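Long-range contact in putative acetyltransferase (Streptococcus mutans, PDB 3LD2), which binds coenzyme A and, as a member of the GNAT family, probably transfers an acyl group from it to an acceptor substrate: residues V138-S152 and Q180-E192. Sequence-based numbering, arbitrary orientation.
Sequences VKSDYQKVLIHVLSS and QYVDDLIYSYDLE
His148 on strand 144-150 and Asp184 on the antiparallel strand 180-190 join side chains on one face of the sheet, one step diagonal to the His148-Ile186 pair. Followed outward, the His148 side chain begins with CB, which lies 3.4 Å from Asp184 OD1. CG stands beside the backbone N (chi1 -71°), a turn that leads ND1 to the carboxylate. ND1 donates to Asp184 OD2 over 2.6 Å; OD2 lies almost in the ring plane, and ND1 meets it on the syn side, somewhat out of the carboxylate plane. Next round the ring, CE1 touches Ile186 CD1 at 3.7 Å, while Ile186 CG1 makes a CH-pi contact over one ring face. Ring and carboxylate are nearly coplanar, 22° apart, and bond and isoleucine together help fix the ring's rotation.

Paired backbone hydrogen bonds link Val145 with Tyr189, Ile147 with Tyr187 and Val149 with Leu185, whose side chains share the other face. There Val149 CG2 meets Tyr187 CD2 at 3.6 Å, and helix 154-162 covers both residues. Where strand 144-150 ends, Ser151 OG accepts from Asp183 N at 2.9 Å, continuing the ladder through a side chain; the Asp183 carboxylate forms a salt bridge with Arg170 and accepts a hydrogen bond from the backbone N of Lys173.

With strand 110-117 running parallel on the other side of strand 144-150, this pairing belongs to the mixed sheet of the GNAT fold, with the Val149 side chain, on the face opposite the His148-Asp184 bond, about 5 Å from the bound coenzyme A.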
loop_
_atom_site.group_PDB
_atom_site.type_symbol
_atom_site.label_atom_id
_atom_site.label_comp_id
_atom_site.label_asym_id
_atom_site.label_seq_id
_atom_site.Cartn_x
_atom_site.Cartn_y
_atom_site.Cartn_z
ATOM N N VAL A 138 -3.002 -4.590 -13.019
ATOM C CA VAL A 138 -3.601 -3.327 -13.418
ATOM C C VAL A 138 -3.106 -2.814 -14.767
ATOM O O VAL A 138 -3.743 -1.974 -15.379
ATOM C CB VAL A 138 -3.356 -2.273 -12.341
ATOM C CG1 VAL A 138 -3.852 -2.792 -10.994
ATOM C CG2 VAL A 138 -1.866 -1.928 -12.273
ATOM N N LYS A 139 -1.966 -3.326 -15.217
ATOM C CA LYS A 139 -1.365 -2.990 -16.517
ATOM C C LYS A 139 -2.403 -2.783 -17.626
ATOM O O LYS A 139 -2.375 -1.808 -18.382
ATOM C CB LYS A 139 -0.441 -4.140 -16.942
ATOM C CG LYS A 139 0.855 -3.690 -17.575
ATOM C CD LYS A 139 1.878 -4.823 -17.646
ATOM C CE LYS A 139 1.219 -6.181 -17.932
ATOM N NZ LYS A 139 2.244 -7.231 -18.261
ATOM N N SER A 140 -3.300 -3.753 -17.714
ATOM C CA SER A 140 -4.332 -3.807 -18.726
ATOM C C SER A 140 -5.407 -2.738 -18.551
ATOM O O SER A 140 -5.880 -2.184 -19.538
ATOM C CB SER A 140 -4.975 -5.202 -18.693
ATOM O OG SER A 140 -6.328 -5.158 -19.111
ATOM N N ASP A 141 -5.789 -2.460 -17.302
ATOM C CA ASP A 141 -6.952 -1.622 -16.989
ATOM C C ASP A 141 -6.695 -0.152 -16.646
ATOM O O ASP A 141 -7.652 0.630 -16.617
ATOM C CB ASP A 141 -7.742 -2.213 -15.813
ATOM C CG ASP A 141 -8.248 -3.612 -16.085
ATOM O OD1 ASP A 141 -8.982 -3.781 -17.088
ATOM O OD2 ASP A 141 -7.907 -4.536 -15.295
ATOM N N TYR A 142 -5.450 0.225 -16.324
ATOM C CA TYR A 142 -5.148 1.613 -15.935
ATOM C C TYR A 142 -3.956 2.176 -16.691
ATOM O O TYR A 142 -3.173 1.435 -17.288
ATOM C CB TYR A 142 -4.862 1.746 -14.431
ATOM C CG TYR A 142 -5.979 1.400 -13.479
ATOM C CD1 TYR A 142 -6.876 2.364 -13.042
ATOM C CD2 TYR A 142 -6.107 0.122 -12.983
ATOM C CE1 TYR A 142 -7.894 2.051 -12.148
ATOM C CE2 TYR A 142 -7.124 -0.203 -12.098
ATOM C CZ TYR A 142 -8.008 0.759 -11.675
ATOM O OH TYR A 142 -9.009 0.409 -10.783
ATOM N N GLN A 143 -3.804 3.494 -16.642
ATOM C CA GLN A 143 -2.721 4.161 -17.359
ATOM C C GLN A 143 -1.590 4.499 -16.399
ATOM O O GLN A 143 -0.412 4.480 -16.761
ATOM C CB GLN A 143 -3.229 5.461 -17.991
ATOM C CG GLN A 143 -4.195 5.276 -19.152
ATOM C CD GLN A 143 -3.543 4.577 -20.320
ATOM O OE1 GLN A 143 -3.879 3.432 -20.625
ATOM N NE2 GLN A 143 -2.584 5.251 -20.971
ATOM N N LYS A 144 -1.973 4.802 -15.162
ATOM C CA LYS A 144 -1.085 5.448 -14.229
ATOM C C LYS A 144 -1.356 5.010 -12.801
ATOM O O LYS A 144 -2.512 4.951 -12.360
ATOM C CB LYS A 144 -1.270 6.963 -14.330
ATOM C CG LYS A 144 -0.335 7.767 -13.476
ATOM C CD LYS A 144 -0.907 9.132 -13.205
ATOM C CE LYS A 144 0.161 10.084 -12.687
ATOM N NZ LYS A 144 -0.255 11.498 -12.831
ATOM N N VAL A 145 -0.270 4.701 -12.097
ATOM C CA VAL A 145 -0.310 4.477 -10.663
ATOM C C VAL A 145 0.136 5.745 -9.958
ATOM O O VAL A 145 1.100 6.383 -10.353
ATOM C CB VAL A 145 0.670 3.381 -10.209
ATOM C CG1 VAL A 145 0.418 3.044 -8.755
ATOM C CG2 VAL A 145 0.558 2.174 -11.079
ATOM N N LEU A 146 -0.542 6.072 -8.881
ATOM C CA LEU A 146 -0.151 7.201 -8.094
ATOM C C LEU A 146 -0.330 6.943 -6.578
ATOM O O LEU A 146 -1.390 6.483 -6.136
ATOM C CB LEU A 146 -0.920 8.428 -8.582
ATOM C CG LEU A 146 -0.494 9.779 -8.041
ATOM C CD1 LEU A 146 -0.598 10.837 -9.094
ATOM C CD2 LEU A 146 -1.380 10.112 -6.859
ATOM N N ILE A 147 0.720 7.244 -5.803
ATOM C CA ILE A 147 0.689 7.103 -4.341
ATOM C C ILE A 147 1.265 8.298 -3.586
ATOM O O ILE A 147 2.066 9.076 -4.113
ATOM C CB ILE A 147 1.465 5.866 -3.874
ATOM C CG1 ILE A 147 2.874 5.897 -4.462
ATOM C CG2 ILE A 147 0.713 4.572 -4.259
ATOM C CD1 ILE A 147 3.682 4.659 -4.177
ATOM N N HIS A 148 0.844 8.419 -2.338
ATOM C CA HIS A 148 1.326 9.438 -1.419
ATOM C C HIS A 148 2.231 8.789 -0.378
ATOM O O HIS A 148 1.835 7.810 0.252
ATOM C CB HIS A 148 0.151 10.062 -0.693
ATOM C CG HIS A 148 -0.694 10.938 -1.557
ATOM N ND1 HIS A 148 -0.679 12.311 -1.460
ATOM C CD2 HIS A 148 -1.579 10.638 -2.538
ATOM C CE1 HIS A 148 -1.525 12.820 -2.337
ATOM N NE2 HIS A 148 -2.085 11.826 -3.004
ATOM N N VAL A 149 3.438 9.324 -0.198
ATOM C CA VAL A 149 4.387 8.787 0.772
ATOM C C VAL A 149 4.831 9.921 1.704
ATOM O O VAL A 149 5.306 10.955 1.242
ATOM C CB VAL A 149 5.619 8.164 0.063
ATOM C CG1 VAL A 149 6.460 7.346 1.038
ATOM C CG2 VAL A 149 5.202 7.288 -1.103
ATOM N N LEU A 150 4.644 9.747 3.009
ATOM C CA LEU A 150 5.211 10.661 4.002
ATOM C C LEU A 150 6.720 10.705 3.840
ATOM O O LEU A 150 7.332 9.658 3.654
ATOM C CB LEU A 150 4.917 10.174 5.405
ATOM C CG LEU A 150 3.490 10.342 5.885
ATOM C CD1 LEU A 150 3.458 10.165 7.403
ATOM C CD2 LEU A 150 2.957 11.718 5.464
ATOM N N SER A 151 7.308 11.908 3.892
ATOM C CA SER A 151 8.761 12.059 3.754
ATOM C C SER A 151 9.544 11.404 4.912
ATOM O O SER A 151 10.740 11.192 4.819
ATOM C CB SER A 151 9.165 13.530 3.532
ATOM O OG SER A 151 8.836 14.366 4.625
ATOM N N SER A 152 8.838 11.059 5.982
ATOM C CA SER A 152 9.416 10.400 7.118
ATOM C C SER A 152 9.570 8.906 6.870
ATOM O O SER A 152 10.250 8.199 7.626
ATOM C CB SER A 152 8.515 10.622 8.331
ATOM O OG SER A 152 7.162 10.339 8.023
ATOM N N GLN A 180 7.342 17.334 14.203
ATOM C CA GLN A 180 8.022 17.620 12.952
ATOM C C GLN A 180 7.023 17.943 11.844
ATOM O O GLN A 180 5.912 17.386 11.798
ATOM C CB GLN A 180 8.888 16.442 12.498
ATOM C CG GLN A 180 9.555 15.667 13.586
ATOM C CD GLN A 180 10.169 14.405 13.059
ATOM O OE1 GLN A 180 10.732 14.386 11.965
ATOM N NE2 GLN A 180 10.058 13.332 13.818
ATOM N N TYR A 181 7.442 18.821 10.936
ATOM C CA TYR A 181 6.685 19.075 9.712
ATOM C C TYR A 181 7.078 18.080 8.661
ATOM O O TYR A 181 8.218 18.044 8.213
ATOM C CB TYR A 181 6.876 20.510 9.204
ATOM C CG TYR A 181 6.066 21.451 10.027
ATOM C CD1 TYR A 181 4.704 21.623 9.784
ATOM C CD2 TYR A 181 6.632 22.121 11.102
ATOM C CE1 TYR A 181 3.925 22.479 10.576
ATOM C CE2 TYR A 181 5.864 22.976 11.901
ATOM C CZ TYR A 181 4.519 23.145 11.636
ATOM O OH TYR A 181 3.779 23.980 12.433
ATOM N N VAL A 182 6.121 17.262 8.258
ATOM C CA VAL A 182 6.421 16.213 7.296
ATOM C C VAL A 182 5.885 16.602 5.933
ATOM O O VAL A 182 4.826 17.220 5.839
ATOM C CB VAL A 182 5.854 14.868 7.781
ATOM C CG1 VAL A 182 6.290 13.734 6.860
ATOM C CG2 VAL A 182 6.327 14.626 9.208
ATOM N N ASP A 183 6.644 16.292 4.892
ATOM C CA ASP A 183 6.186 16.502 3.523
ATOM C C ASP A 183 5.440 15.289 2.967
ATOM O O ASP A 183 5.597 14.153 3.432
ATOM C CB ASP A 183 7.365 16.787 2.599
ATOM C CG ASP A 183 8.066 18.110 2.910
ATOM O OD1 ASP A 183 7.456 19.020 3.518
ATOM O OD2 ASP A 183 9.238 18.226 2.511
ATOM N N ASP A 184 4.645 15.540 1.944
ATOM C CA ASP A 184 3.933 14.489 1.252
ATOM C C ASP A 184 4.582 14.307 -0.108
ATOM O O ASP A 184 4.551 15.210 -0.947
ATOM C CB ASP A 184 2.474 14.895 1.099
ATOM C CG ASP A 184 1.601 13.775 0.584
ATOM O OD1 ASP A 184 2.011 12.593 0.683
ATOM O OD2 ASP A 184 0.493 14.089 0.092
ATOM N N LEU A 185 5.194 13.152 -0.331
ATOM C CA LEU A 185 5.826 12.888 -1.610
ATOM C C LEU A 185 4.924 12.021 -2.450
ATOM O O LEU A 185 4.440 10.984 -1.996
ATOM C CB LEU A 185 7.172 12.207 -1.428
ATOM C CG LEU A 185 8.117 12.877 -0.443
ATOM C CD1 LEU A 185 9.404 12.061 -0.357
ATOM C CD2 LEU A 185 8.354 14.307 -0.877
ATOM N N ILE A 186 4.688 12.468 -3.677
ATOM C CA ILE A 186 3.719 11.831 -4.537
ATOM C C ILE A 186 4.482 11.089 -5.587
ATOM O O ILE A 186 5.190 11.712 -6.377
ATOM C CB ILE A 186 2.788 12.868 -5.173
ATOM C CG1 ILE A 186 1.986 13.539 -4.066
ATOM C CG2 ILE A 186 1.846 12.205 -6.194
ATOM C CD1 ILE A 186 0.954 14.489 -4.556
ATOM N N TYR A 187 4.353 9.761 -5.563
ATOM C CA TYR A 187 5.051 8.886 -6.498
ATOM C C TYR A 187 4.122 8.318 -7.558
ATOM O O TYR A 187 2.963 7.999 -7.295
ATOM C CB TYR A 187 5.748 7.743 -5.753
ATOM C CG TYR A 187 7.060 8.142 -5.119
ATOM C CD1 TYR A 187 8.263 7.966 -5.790
ATOM C CD2 TYR A 187 7.096 8.715 -3.854
ATOM C CE1 TYR A 187 9.455 8.345 -5.223
ATOM C CE2 TYR A 187 8.296 9.093 -3.267
ATOM C CZ TYR A 187 9.461 8.913 -3.955
ATOM O OH TYR A 187 10.644 9.273 -3.368
ATOM N N SER A 188 4.617 8.167 -8.771
ATOM C CA SER A 188 3.743 7.649 -9.799
ATOM C C SER A 188 4.442 6.579 -10.596
ATOM O O SER A 188 5.642 6.364 -10.445
ATOM C CB SER A 188 3.173 8.777 -10.683
ATOM O OG SER A 188 4.195 9.439 -11.390
ATOM N N TYR A 189 3.675 5.880 -11.421
ATOM C CA TYR A 189 4.227 4.818 -12.240
ATOM C C TYR A 189 3.496 4.805 -13.559
ATOM O O TYR A 189 2.264 4.798 -13.587
ATOM C CB TYR A 189 4.067 3.465 -11.533
ATOM C CG TYR A 189 4.930 2.356 -12.100
ATOM C CD1 TYR A 189 6.028 1.870 -11.396
ATOM C CD2 TYR A 189 4.640 1.792 -13.328
ATOM C CE1 TYR A 189 6.819 0.863 -11.907
ATOM C CE2 TYR A 189 5.422 0.782 -13.849
ATOM C CZ TYR A 189 6.501 0.317 -13.137
ATOM O OH TYR A 189 7.267 -0.693 -13.672
ATOM N N ASP A 190 4.250 4.788 -14.651
ATOM C CA ASP A 190 3.675 4.845 -15.989
ATOM C C ASP A 190 3.252 3.449 -16.448
ATOM O O ASP A 190 4.092 2.614 -16.770
ATOM C CB ASP A 190 4.688 5.466 -16.966
ATOM C CG ASP A 190 4.024 6.090 -18.207
ATOM O OD1 ASP A 190 4.334 7.262 -18.549
ATOM O OD2 ASP A 190 3.191 5.406 -18.844
ATOM N N LEU A 191 1.953 3.182 -16.435
ATOM C CA LEU A 191 1.453 1.946 -17.015
ATOM C C LEU A 191 1.462 2.077 -18.536
ATOM O O LEU A 191 1.550 1.083 -19.245
ATOM C CB LEU A 191 0.052 1.604 -16.515
ATOM C CG LEU A 191 -0.069 0.834 -15.206
ATOM C CD1 LEU A 191 1.243 0.125 -14.826
ATOM C CD2 LEU A 191 -0.515 1.766 -14.126
ATOM N N GLU A 192 1.343 3.309 -19.018
ATOM C CA GLU A 192 1.676 3.667 -20.404
ATOM C C GLU A 192 0.469 4.107 -21.221
ATOM O O GLU A 192 0.093 5.289 -21.178
ATOM C CB GLU A 192 2.519 2.580 -21.101
ATOM C CG GLU A 192 4.029 2.769 -20.873
ATOM C CD GLU A 192 4.761 1.517 -20.348
ATOM O OE1 GLU A 192 4.103 0.498 -20.024
ATOM O OE2 GLU A 192 6.011 1.557 -20.246
#